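Local coordinates for intracellular protein transport protein USO1 (Saccharomyces cerevisiae S288c, PDB 6LSU), which is required for protein transport from the endoplasmic reticulum to the Golgi complex and acts as a membrane tether, represented here by its globular head, at residues L264-S269 with T317-N322; V324-Q329 with R367-A372; K608-F613 with T629-V634; S612-I617 with K656-D661. All blocks are in the same frame, centred on the assembly; numbering follows the deposited sequence.

Overall arrangement
Contacts 1 and 2 sit near the middle of the elongated helical chain, and contacts 3 and 4 in its C-terminal part, with centres about 45 to 54 Å away. Contact 1 is a surface meeting of a turn and helix start with another turn; contact 2, partly buried, joins two helix starts through side-chain amides. Their centres are about 12 Å apart, and Thr325 OG1 is hydrogen-bonded to Asn322 O and probably to Glu319 O. Contact 3 is the buried, purely apolar one. Contact 4, about 8 Å from it between centres, uses the end of the same helix 604-614 and is more exposed, mixing tyrosine, serine and leucine; Leu611 packs on Thr657 and Leu658 to connect the two.

Contact 1: residues L264-S269 with T317-N322; sequences LKYNTS and TVEPGN
Thr268 and Asn322 make the nearer of two sparse side-chain contacts between 264-269 and 317-322. The methyl CG2 of Thr268 lies 3.5 Å from ND2 of Asn322, a carbon-to-nitrogen approach and therefore packing. The rotation of Thr268 (chi1 41°), with CG2 beside its own backbone N, turns the methyl and not the hydroxyl to Asn322. The second contact is longer: OE2 of Glu319 comes to the edge of the Tyr266 ring, near its plane, at 4.3 Å from CD1. Over one face of that ring lies CG of the preceding Lys265, 3.7 Å above the centre.

Hydrogen bonding is local to each side. A type II turn runs from Leu264 to Asn267, closed by Asn267 N and Leu264 O at 3.0 Å. Asn267 is the N-cap of helix 268-276: its OD1 accepts from Asn270 N and also from Ser269 OG at 3.0 Å. A second type II turn, Glu319 to Asn322, passes through Gly321 at positive phi; Thr325 OG1 bonds to the carbonyls of both its end residues.

Only 145 Å² is buried in all. A turn with the capped helix start that follows it, lightly touching a second turn, is consistent with neighbouring inter-helix connections in a stack of ARM repeats.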
loop_
_atom_site.group_PDB
_atom_site.type_symbol
_atom_site.label_atom_id
_atom_site.label_comp_id
_atom_site.label_asym_id
_atom_site.label_seq_id
_atom_site.Cartn_x
_atom_site.Cartn_y
_atom_site.Cartn_z
ATOM N N LEU A 264 -16.353 2.278 -1.708
ATOM C CA LEU A 264 -15.734 3.475 -1.034
ATOM C C LEU A 264 -14.635 4.130 -1.875
ATOM O O LEU A 264 -14.478 5.344 -1.805
ATOM C CB LEU A 264 -15.149 3.091 0.331
ATOM C CG LEU A 264 -16.142 2.496 1.327
ATOM C CD1 LEU A 264 -15.499 2.270 2.659
ATOM C CD2 LEU A 264 -17.343 3.401 1.482
ATOM N N LYS A 265 -13.885 3.355 -2.651
ATOM C CA LYS A 265 -12.731 3.873 -3.432
ATOM C C LYS A 265 -13.227 5.084 -4.208
ATOM O O LYS A 265 -14.157 4.937 -5.001
ATOM C CB LYS A 265 -12.141 2.798 -4.354
ATOM C CG LYS A 265 -10.636 2.934 -4.605
ATOM C CD LYS A 265 -9.804 1.920 -3.830
ATOM C CE LYS A 265 -8.297 2.133 -3.835
ATOM N NZ LYS A 265 -7.615 1.097 -3.013
ATOM N N TYR A 266 -12.670 6.253 -3.928
ATOM C CA TYR A 266 -12.821 7.504 -4.723
ATOM C C TYR A 266 -14.196 8.152 -4.527
ATOM O O TYR A 266 -14.549 9.109 -5.270
ATOM C CB TYR A 266 -12.611 7.214 -6.208
ATOM C CG TYR A 266 -11.295 6.549 -6.517
ATOM C CD1 TYR A 266 -10.120 6.976 -5.908
ATOM C CD2 TYR A 266 -11.217 5.501 -7.424
ATOM C CE1 TYR A 266 -8.900 6.379 -6.195
ATOM C CE2 TYR A 266 -10.006 4.895 -7.722
ATOM C CZ TYR A 266 -8.845 5.331 -7.103
ATOM O OH TYR A 266 -7.655 4.727 -7.383
ATOM N N ASN A 267 -14.943 7.696 -3.536
ATOM C CA ASN A 267 -16.330 8.128 -3.297
ATOM C C ASN A 267 -16.393 8.697 -1.881
ATOM O O ASN A 267 -16.791 7.932 -0.948
ATOM C CB ASN A 267 -17.277 6.959 -3.558
ATOM C CG ASN A 267 -18.673 7.400 -3.934
ATOM O OD1 ASN A 267 -19.278 8.228 -3.255
ATOM N ND2 ASN A 267 -19.192 6.836 -5.017
ATOM N N THR A 268 -16.020 9.978 -1.734
ATOM C CA THR A 268 -15.896 10.674 -0.422
ATOM C C THR A 268 -17.261 10.600 0.255
ATOM O O THR A 268 -17.341 10.190 1.444
ATOM C CB THR A 268 -15.303 12.080 -0.600
ATOM O OG1 THR A 268 -15.875 12.688 -1.754
ATOM C CG2 THR A 268 -13.811 12.069 -0.851
ATOM N N SER A 269 -18.318 10.907 -0.483
ATOM C CA SER A 269 -19.699 10.875 0.053
ATOM C C SER A 269 -19.927 9.478 0.628
ATOM O O SER A 269 -20.339 9.358 1.794
ATOM C CB SER A 269 -20.726 11.238 -1.002
ATOM O OG SER A 269 -20.254 10.916 -2.312
ATOM N N THR A 317 -10.611 6.123 3.451
ATOM C CA THR A 317 -11.434 7.210 4.031
ATOM C C THR A 317 -10.547 8.403 4.356
ATOM O O THR A 317 -11.111 9.495 4.451
ATOM C CB THR A 317 -12.246 6.782 5.264
ATOM O OG1 THR A 317 -11.471 6.841 6.464
ATOM C CG2 THR A 317 -12.850 5.420 5.072
ATOM N N VAL A 318 -9.221 8.226 4.456
ATOM C CA VAL A 318 -8.253 9.270 4.932
ATOM C C VAL A 318 -7.132 9.420 3.901
ATOM O O VAL A 318 -5.926 9.689 4.299
ATOM C CB VAL A 318 -7.690 8.925 6.325
ATOM C CG1 VAL A 318 -8.756 8.919 7.380
ATOM C CG2 VAL A 318 -6.969 7.602 6.341
ATOM N N GLU A 319 -7.468 9.258 2.623
ATOM C CA GLU A 319 -6.517 9.543 1.507
ATOM C C GLU A 319 -6.116 11.020 1.602
ATOM O O GLU A 319 -6.958 11.910 1.576
ATOM C CB GLU A 319 -7.167 9.150 0.168
ATOM C CG GLU A 319 -6.397 9.568 -1.084
ATOM C CD GLU A 319 -7.084 9.307 -2.426
ATOM O OE1 GLU A 319 -6.514 9.711 -3.461
ATOM O OE2 GLU A 319 -8.185 8.697 -2.447
ATOM N N PRO A 320 -4.813 11.341 1.710
ATOM C CA PRO A 320 -4.375 12.737 1.828
ATOM C C PRO A 320 -4.707 13.595 0.595
ATOM O O PRO A 320 -4.668 13.058 -0.511
ATOM C CB PRO A 320 -2.852 12.637 2.004
ATOM C CG PRO A 320 -2.486 11.278 1.436
ATOM C CD PRO A 320 -3.689 10.392 1.690
ATOM N N GLY A 321 -5.054 14.874 0.824
ATOM C CA GLY A 321 -5.350 15.864 -0.229
ATOM C C GLY A 321 -6.842 16.080 -0.454
ATOM O O GLY A 321 -7.172 17.134 -1.030
ATOM N N ASN A 322 -7.713 15.131 -0.069
ATOM C CA ASN A 322 -9.195 15.304 -0.107
ATOM C C ASN A 322 -9.597 16.276 1.001
ATOM O O ASN A 322 -8.861 16.351 2.015
ATOM C CB ASN A 322 -9.978 14.004 0.088
ATOM C CG ASN A 322 -9.579 12.931 -0.893
ATOM O OD1 ASN A 322 -8.585 13.079 -1.602
ATOM N ND2 ASN A 322 -10.337 11.849 -0.925
#

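Contact 2: residues V324-Q329 with R367-A372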
loop_
_atom_site.group_PDB
_atom_site.type_symbol
_atom_site.label_atom_id
_atom_site.label_comp_id
_atom_site.label_asym_id
_atom_site.label_seq_id
_atom_site.Cartn_x
_atom_site.Cartn_y
_atom_site.Cartn_z
ATOM N N VAL A 324 -12.221 16.102 2.922
ATOM C CA VAL A 324 -12.943 15.383 4.019
ATOM C C VAL A 324 -11.960 14.654 4.951
ATOM O O VAL A 324 -12.410 14.168 6.023
ATOM C CB VAL A 324 -13.994 14.395 3.475
ATOM C CG1 VAL A 324 -15.387 14.735 3.971
ATOM C CG2 VAL A 324 -13.959 14.279 1.964
ATOM N N THR A 325 -10.683 14.596 4.574
ATOM C CA THR A 325 -9.628 13.816 5.262
ATOM C C THR A 325 -9.641 14.140 6.749
ATOM O O THR A 325 -9.727 13.176 7.590
ATOM C CB THR A 325 -8.261 14.087 4.645
ATOM O OG1 THR A 325 -8.407 13.660 3.293
ATOM C CG2 THR A 325 -7.156 13.355 5.372
ATOM N N THR A 326 -9.536 15.425 7.070
ATOM C CA THR A 326 -9.511 15.844 8.487
ATOM C C THR A 326 -10.744 15.274 9.167
ATOM O O THR A 326 -10.556 14.680 10.252
ATOM C CB THR A 326 -9.380 17.347 8.613
ATOM O OG1 THR A 326 -8.181 17.637 7.880
ATOM C CG2 THR A 326 -9.299 17.807 10.059
ATOM N N LYS A 327 -11.927 15.433 8.532
ATOM C CA LYS A 327 -13.221 15.007 9.085
ATOM C C LYS A 327 -13.083 13.513 9.367
ATOM O O LYS A 327 -13.305 13.099 10.542
ATOM C CB LYS A 327 -14.374 15.408 8.148
ATOM C CG LYS A 327 -15.785 15.216 8.701
ATOM C CD LYS A 327 -16.625 14.189 7.941
ATOM C CE LYS A 327 -18.061 14.073 8.429
ATOM N NZ LYS A 327 -18.132 13.717 9.870
ATOM N N HIS A 328 -12.760 12.736 8.328
ATOM C CA HIS A 328 -12.593 11.264 8.413
ATOM C C HIS A 328 -11.574 10.925 9.507
ATOM O O HIS A 328 -11.906 10.053 10.334
ATOM C CB HIS A 328 -12.157 10.696 7.068
ATOM C CG HIS A 328 -13.223 10.768 6.031
ATOM N ND1 HIS A 328 -12.938 10.874 4.679
ATOM C CD2 HIS A 328 -14.564 10.872 6.142
ATOM C CE1 HIS A 328 -14.061 10.990 4.004
ATOM N NE2 HIS A 328 -15.067 10.986 4.882
ATOM N N GLN A 329 -10.390 11.588 9.493
ATOM C CA GLN A 329 -9.309 11.362 10.473
ATOM C C GLN A 329 -9.930 11.484 11.872
ATOM O O GLN A 329 -9.846 10.500 12.669
ATOM C CB GLN A 329 -8.135 12.308 10.269
ATOM C CG GLN A 329 -7.115 11.852 9.227
ATOM C CD GLN A 329 -6.109 12.950 8.964
ATOM O OE1 GLN A 329 -6.452 14.140 9.029
ATOM N NE2 GLN A 329 -4.853 12.545 8.780
ATOM N N ARG A 367 -1.571 11.874 9.804
ATOM C CA ARG A 367 -0.775 12.820 9.011
ATOM C C ARG A 367 -1.405 14.208 9.050
ATOM O O ARG A 367 -2.484 14.371 8.533
ATOM C CB ARG A 367 -0.699 12.323 7.569
ATOM C CG ARG A 367 0.212 13.197 6.699
ATOM C CD ARG A 367 1.018 12.485 5.627
ATOM N NE ARG A 367 0.309 11.281 5.217
ATOM C CZ ARG A 367 0.759 10.047 5.334
ATOM N NH1 ARG A 367 1.958 9.832 5.799
ATOM N NH2 ARG A 367 0.007 9.021 4.998
ATOM N N SER A 368 -0.733 15.189 9.611
ATOM C CA SER A 368 -1.087 16.636 9.444
ATOM C C SER A 368 -2.357 17.056 10.204
ATOM O O SER A 368 -3.058 17.919 9.718
ATOM C CB SER A 368 -1.254 16.936 7.990
ATOM O OG SER A 368 -0.120 17.634 7.574
ATOM N N ASN A 369 -2.648 16.425 11.334
ATOM C CA ASN A 369 -3.889 16.611 12.114
ATOM C C ASN A 369 -3.398 16.779 13.542
ATOM O O ASN A 369 -3.113 15.708 14.138
ATOM C CB ASN A 369 -4.772 15.383 11.935
ATOM C CG ASN A 369 -6.122 15.472 12.609
ATOM O OD1 ASN A 369 -6.241 15.851 13.786
ATOM N ND2 ASN A 369 -7.141 15.064 11.872
ATOM N N GLU A 370 -3.187 18.039 13.995
ATOM C CA GLU A 370 -2.817 18.351 15.394
ATOM C C GLU A 370 -3.512 17.350 16.343
ATOM O O GLU A 370 -2.858 16.698 17.149
ATOM C CB GLU A 370 -3.259 19.776 15.737
ATOM C CG GLU A 370 -2.221 20.866 15.569
ATOM C CD GLU A 370 -2.332 21.944 16.639
ATOM O OE1 GLU A 370 -2.215 23.163 16.304
ATOM O OE2 GLU A 370 -2.576 21.557 17.809
ATOM N N HIS A 371 -4.831 17.255 16.259
ATOM C CA HIS A 371 -5.664 16.478 17.215
ATOM C C HIS A 371 -5.225 14.994 17.173
ATOM O O HIS A 371 -5.029 14.363 18.269
ATOM C CB HIS A 371 -7.166 16.633 16.891
ATOM C CG HIS A 371 -7.969 15.814 17.831
ATOM N ND1 HIS A 371 -8.834 14.866 17.444
ATOM C CD2 HIS A 371 -7.859 15.692 19.154
ATOM C CE1 HIS A 371 -9.250 14.196 18.491
ATOM N NE2 HIS A 371 -8.672 14.688 19.547
ATOM N N ALA A 372 -5.083 14.435 15.968
ATOM C CA ALA A 372 -4.558 13.053 15.779
ATOM C C ALA A 372 -3.123 12.934 16.325
ATOM O O ALA A 372 -2.892 12.058 17.162
ATOM C CB ALA A 372 -4.695 12.593 14.333
#
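The side-chain amides of Gln329 and Asn369 meet with their planes 72° apart. ND2 of Asn369 points its N-H in its own amide plane straight at OE1 of Gln329 (3.1 Å, 174° at the hydrogen), yet it reaches that oxygen from above the Gln329 plane, 58° out of it. ND2 also rests 3.3 Å from CB of Gln329, and the methyl CG2 of Thr326 lies 3.9 Å from the same ND2 of Asn369 on a crossing path. The other end of the Gln329 amide is used within its plane: NE2 donates to Arg367 O at 3.0 Å. Gln329 reaches this far because its chain is extended beyond CG.

Both amides have further partners. NE2 of Gln329 also bonds to Asn364 O, and ND2 of Asn369 to Asn330 OD1. Asn369 OD1 turns the other way, accepting from Ala372 N at 2.8 Å as the N-cap of helix 370-376.

One glutamine of helix 325-333 thus binds carbonyls at the finish of helix 354-366 while its oxygen holds the residue that caps the next helix. With donors and acceptors so assigned, the rotation of both buried amides appears fixed, and the joint is made by directional bonding between uncharged groups.

Contact 3: residues K608-F613 with T629-V634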
loop_
_atom_site.group_PDB
_atom_site.type_symbol
_atom_site.label_atom_id
_atom_site.label_comp_id
_atom_site.label_asym_id
_atom_site.label_seq_id
_atom_site.Cartn_x
_atom_site.Cartn_y
_atom_site.Cartn_z
ATOM N N LYS A 608 41.497 19.162 5.910
ATOM C CA LYS A 608 42.757 18.557 5.391
ATOM C C LYS A 608 42.475 17.094 5.065
ATOM O O LYS A 608 42.644 16.722 3.884
ATOM C CB LYS A 608 43.944 18.771 6.344
ATOM C CG LYS A 608 44.478 20.204 6.362
ATOM C CD LYS A 608 45.872 20.361 6.931
ATOM C CE LYS A 608 45.915 20.511 8.435
ATOM N NZ LYS A 608 47.298 20.362 8.954
ATOM N N SER A 609 41.990 16.304 6.032
ATOM C CA SER A 609 41.514 14.893 5.802
ATOM C C SER A 609 40.575 14.782 4.586
ATOM O O SER A 609 40.733 13.873 3.730
ATOM C CB SER A 609 40.827 14.401 7.004
ATOM O OG SER A 609 41.750 14.289 8.075
ATOM N N LEU A 610 39.579 15.649 4.478
ATOM C CA LEU A 610 38.613 15.518 3.367
ATOM C C LEU A 610 39.330 15.774 2.038
ATOM O O LEU A 610 39.179 14.947 1.115
ATOM C CB LEU A 610 37.427 16.453 3.608
ATOM C CG LEU A 610 36.622 16.160 4.874
ATOM C CD1 LEU A 610 35.518 17.166 5.027
ATOM C CD2 LEU A 610 36.065 14.752 4.893
ATOM N N LEU A 611 40.120 16.843 1.949
ATOM C CA LEU A 611 40.941 17.129 0.743
ATOM C C LEU A 611 41.880 15.951 0.448
ATOM O O LEU A 611 41.926 15.481 -0.707
ATOM C CB LEU A 611 41.712 18.418 0.974
ATOM C CG LEU A 611 41.036 19.660 0.415
ATOM C CD1 LEU A 611 41.857 20.876 0.771
ATOM C CD2 LEU A 611 40.865 19.560 -1.093
ATOM N N SER A 612 42.591 15.451 1.445
ATOM C CA SER A 612 43.481 14.282 1.250
ATOM C C SER A 612 42.639 13.142 0.659
ATOM O O SER A 612 43.065 12.510 -0.355
ATOM C CB SER A 612 44.172 13.871 2.531
ATOM O OG SER A 612 44.823 14.979 3.159
ATOM N N PHE A 613 41.501 12.852 1.282
ATOM C CA PHE A 613 40.667 11.685 0.895
ATOM C C PHE A 613 40.251 11.851 -0.568
ATOM O O PHE A 613 40.387 10.884 -1.307
ATOM C CB PHE A 613 39.452 11.481 1.811
ATOM C CG PHE A 613 38.682 10.254 1.396
ATOM C CD1 PHE A 613 37.862 10.288 0.279
ATOM C CD2 PHE A 613 38.839 9.045 2.056
ATOM C CE1 PHE A 613 37.223 9.142 -0.172
ATOM C CE2 PHE A 613 38.181 7.904 1.606
ATOM C CZ PHE A 613 37.398 7.958 0.481
ATOM N N THR A 629 33.936 16.057 -2.121
ATOM C CA THR A 629 34.254 17.260 -2.943
ATOM C C THR A 629 33.096 18.235 -2.768
ATOM O O THR A 629 33.344 19.422 -2.541
ATOM C CB THR A 629 34.449 16.909 -4.419
ATOM O OG1 THR A 629 35.416 15.861 -4.484
ATOM C CG2 THR A 629 34.802 18.109 -5.274
ATOM N N MET A 630 31.865 17.732 -2.876
ATOM C CA MET A 630 30.626 18.556 -2.789
ATOM C C MET A 630 30.551 19.261 -1.414
ATOM O O MET A 630 30.204 20.488 -1.319
ATOM C CB MET A 630 29.404 17.669 -2.958
ATOM C CG MET A 630 28.214 18.460 -3.426
ATOM S SD MET A 630 26.717 17.472 -3.415
ATOM C CE MET A 630 27.171 16.217 -4.615
ATOM N N LEU A 631 30.879 18.517 -0.351
ATOM C CA LEU A 631 30.881 19.078 1.012
ATOM C C LEU A 631 31.713 20.361 1.012
ATOM O O LEU A 631 31.226 21.417 1.578
ATOM C CB LEU A 631 31.457 18.029 1.959
ATOM C CG LEU A 631 30.869 18.022 3.360
ATOM C CD1 LEU A 631 31.817 17.343 4.361
ATOM C CD2 LEU A 631 30.564 19.453 3.812
ATOM N N LEU A 632 32.935 20.289 0.465
ATOM C CA LEU A 632 33.912 21.404 0.536
ATOM C C LEU A 632 33.419 22.583 -0.305
ATOM O O LEU A 632 33.475 23.742 0.186
ATOM C CB LEU A 632 35.278 20.897 0.045
ATOM C CG LEU A 632 35.900 19.839 0.945
ATOM C CD1 LEU A 632 37.109 19.220 0.285
ATOM C CD2 LEU A 632 36.267 20.435 2.306
ATOM N N GLY A 633 32.975 22.299 -1.515
ATOM C CA GLY A 633 32.302 23.286 -2.376
ATOM C C GLY A 633 31.183 23.987 -1.645
ATOM O O GLY A 633 31.225 25.221 -1.571
ATOM N N VAL A 634 30.234 23.226 -1.089
ATOM C CA VAL A 634 29.011 23.795 -0.452
ATOM C C VAL A 634 29.501 24.639 0.721
ATOM O O VAL A 634 29.041 25.774 0.843
ATOM C CB VAL A 634 27.977 22.704 -0.063
ATOM C CG1 VAL A 634 26.947 23.199 0.956
ATOM C CG2 VAL A 634 27.272 22.149 -1.294
#
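Leu610 and Leu611 on helix 604-614 face Leu631 and Leu632 on helix 622-637 in a helix pair of the ARM type, both segments lying within the tenth ARM repeat. Measured on the short segments, the axes approach to 10.1 Å and cross at -134°, well away from simple antiparallel alignment. Four leucines bridge that gap.

Leu632 is the central bump. One methyl is turned to each of two consecutive leucines of the other helix: CD1 sits 4.0 Å from both CG and CD2 of Leu611, while CD2 faces CD1 of Leu610 at 4.3 Å. Leu632 therefore sits against the dip between them. Leu610 returns the arrangement, because its CD1 is met from two directions roughly at right angles, by Leu632 CD2 and by Leu631 CD1, the latter at 3.8 Å. In both Leu610 and Leu632, CG stands beside the backbone N and CD1 continues in an extended line, which sends a methyl outward to the opposite helix. Leu610 and Leu631 cross at a slant.

Two further helices adjoin the cluster. Leu611 also packs on Phe653 and Ile654 of helix 647-658, and Leu631 on Leu583 and Leu590 of helix 577-590, so Leu611 and Leu631 extend the apolar packing to those helices.

The polar side of helix 604-614 turns away from the leucines: there Lys608 O accepts both Ser612 N at 2.8 Å and Ser612 OG at 2.9 Å, the hydroxyl coming from above the carbonyl plane, 54° out of it.

Contact 4: residues S612-I617 with K656-D661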
loop_
_atom_site.group_PDB
_atom_site.type_symbol
_atom_site.label_atom_id
_atom_site.label_comp_id
_atom_site.label_asym_id
_atom_site.label_seq_id
_atom_site.Cartn_x
_atom_site.Cartn_y
_atom_site.Cartn_z
ATOM N N SER A 612 42.591 15.451 1.445
ATOM C CA SER A 612 43.481 14.282 1.250
ATOM C C SER A 612 42.639 13.142 0.659
ATOM O O SER A 612 43.065 12.510 -0.355
ATOM C CB SER A 612 44.172 13.871 2.531
ATOM O OG SER A 612 44.823 14.979 3.159
ATOM N N PHE A 613 41.501 12.852 1.282
ATOM C CA PHE A 613 40.667 11.685 0.895
ATOM C C PHE A 613 40.251 11.851 -0.568
ATOM O O PHE A 613 40.387 10.884 -1.307
ATOM C CB PHE A 613 39.452 11.481 1.811
ATOM C CG PHE A 613 38.682 10.254 1.396
ATOM C CD1 PHE A 613 37.862 10.288 0.279
ATOM C CD2 PHE A 613 38.839 9.045 2.056
ATOM C CE1 PHE A 613 37.223 9.142 -0.172
ATOM C CE2 PHE A 613 38.181 7.904 1.606
ATOM C CZ PHE A 613 37.398 7.958 0.481
ATOM N N SER A 614 39.797 13.038 -0.966
ATOM C CA SER A 614 39.327 13.329 -2.346
ATOM C C SER A 614 40.314 12.837 -3.415
ATOM O O SER A 614 39.867 12.650 -4.552
ATOM C CB SER A 614 39.051 14.795 -2.515
ATOM O OG SER A 614 40.241 15.499 -2.806
ATOM N N TYR A 615 41.608 12.711 -3.113
ATOM C CA TYR A 615 42.648 12.227 -4.077
ATOM C C TYR A 615 42.687 10.700 -4.039
ATOM O O TYR A 615 43.431 10.104 -3.219
ATOM C CB TYR A 615 44.052 12.800 -3.803
ATOM C CG TYR A 615 44.160 14.269 -4.096
ATOM C CD1 TYR A 615 44.325 14.735 -5.388
ATOM C CD2 TYR A 615 43.957 15.197 -3.093
ATOM C CE1 TYR A 615 44.350 16.088 -5.660
ATOM C CE2 TYR A 615 43.981 16.557 -3.350
ATOM C CZ TYR A 615 44.189 17.004 -4.637
ATOM O OH TYR A 615 44.220 18.352 -4.834
ATOM N N GLN A 616 41.879 10.080 -4.899
ATOM C CA GLN A 616 41.833 8.606 -5.039
ATOM C C GLN A 616 42.055 8.252 -6.509
ATOM O O GLN A 616 41.836 9.139 -7.383
ATOM C CB GLN A 616 40.513 8.059 -4.497
ATOM C CG GLN A 616 40.687 6.812 -3.643
ATOM C CD GLN A 616 39.843 6.889 -2.399
ATOM O OE1 GLN A 616 39.119 7.865 -2.196
ATOM N NE2 GLN A 616 39.936 5.861 -1.562
ATOM N N ILE A 617 42.524 7.024 -6.737
ATOM C CA ILE A 617 42.633 6.388 -8.083
ATOM C C ILE A 617 41.270 6.498 -8.795
ATOM O O ILE A 617 40.229 6.249 -8.138
ATOM C CB ILE A 617 43.178 4.946 -7.954
ATOM C CG1 ILE A 617 42.687 4.223 -6.692
ATOM C CG2 ILE A 617 44.698 4.972 -8.031
ATOM C CD1 ILE A 617 43.588 3.103 -6.183
ATOM N N LYS A 656 43.353 25.986 -5.255
ATOM C CA LYS A 656 44.767 25.618 -5.533
ATOM C C LYS A 656 44.891 24.082 -5.508
ATOM O O LYS A 656 45.424 23.535 -6.491
ATOM C CB LYS A 656 45.736 26.327 -4.573
ATOM C CG LYS A 656 45.977 27.802 -4.886
ATOM C CD LYS A 656 46.889 28.506 -3.884
ATOM C CE LYS A 656 46.933 30.014 -4.039
ATOM N NZ LYS A 656 47.538 30.435 -5.328
ATOM N N THR A 657 44.392 23.422 -4.452
ATOM C CA THR A 657 44.449 21.944 -4.272
ATOM C C THR A 657 43.645 21.208 -5.340
ATOM O O THR A 657 44.232 20.332 -5.977
ATOM C CB THR A 657 43.907 21.446 -2.923
ATOM O OG1 THR A 657 42.763 22.192 -2.504
ATOM C CG2 THR A 657 44.903 21.556 -1.794
ATOM N N LEU A 658 42.358 21.519 -5.520
ATOM C CA LEU A 658 41.461 20.670 -6.356
ATOM C C LEU A 658 41.330 21.233 -7.767
ATOM O O LEU A 658 41.333 20.434 -8.680
ATOM C CB LEU A 658 40.087 20.509 -5.693
ATOM C CG LEU A 658 40.021 19.374 -4.669
ATOM C CD1 LEU A 658 38.678 19.341 -3.954
ATOM C CD2 LEU A 658 40.324 18.028 -5.319
ATOM N N GLY A 659 41.167 22.546 -7.916
ATOM C CA GLY A 659 40.989 23.194 -9.231
ATOM C C GLY A 659 39.522 23.404 -9.572
ATOM O O GLY A 659 38.725 22.485 -9.357
ATOM N N LYS A 660 39.200 24.568 -10.128
ATOM C CA LYS A 660 37.829 25.004 -10.502
ATOM C C LYS A 660 37.235 24.005 -11.504
ATOM O O LYS A 660 36.015 23.813 -11.471
ATOM C CB LYS A 660 37.805 26.418 -11.106
ATOM C CG LYS A 660 38.803 27.432 -10.545
ATOM C CD LYS A 660 40.197 27.338 -11.186
ATOM C CE LYS A 660 41.246 28.239 -10.565
ATOM N NZ LYS A 660 42.613 27.815 -10.951
ATOM N N ASP A 661 38.052 23.418 -12.381
ATOM C CA ASP A 661 37.566 22.453 -13.404
ATOM C C ASP A 661 37.278 21.118 -12.699
ATOM O O ASP A 661 36.207 20.575 -12.907
ATOM C CB ASP A 661 38.523 22.329 -14.603
ATOM C CG ASP A 661 38.467 23.502 -15.583
ATOM O OD1 ASP A 661 37.797 24.526 -15.266
ATOM O OD2 ASP A 661 39.096 23.393 -16.662
#
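Tyr615 reaches from the end of helix 604-614 to Thr657 and Leu658 at the end of helix 647-658. Its CB starts 3.6 Å from Ser612 O, the carbonyl one helical turn back, and this oxygen stays at the ring edge, in its plane, 3.9 Å from CD2. CG lies beside the backbone N (chi1 -69°), which aims the ring across the gap. Farther out, CZ comes to 4.1 Å from the CD2 methyl of Leu658, the apolar contact on which the pairing rests, with the two side chains crossing. At the tip the placement of OH is doubtful, since it is modelled too close to Thr657 O and supports no bond assignment; as modelled, OH lies 3.9 Å from Leu658 CD2 and 3.7 Å from CB of Thr657.

Leu658 CD2 has a second neighbour, OG of Ser614 at 3.6 Å. That hydroxyl is hydrogen-bonded to Leu611 O, within its own helix, so its meeting with the methyl is packing. Likewise Thr657 OG1 bonds back to Phe653 O and Ile654 O.

Just past Leu658, Gly659 takes positive phi and is the N-cap of helix 660-673, whose Arg666 donates to Ser614 O. The C-terminal ends of helices 604-614 and 647-658 thus meet where Gly659 separates helix 647-658 from helix 660-673, consistent with the stacked helical hairpins of an ARM-like head.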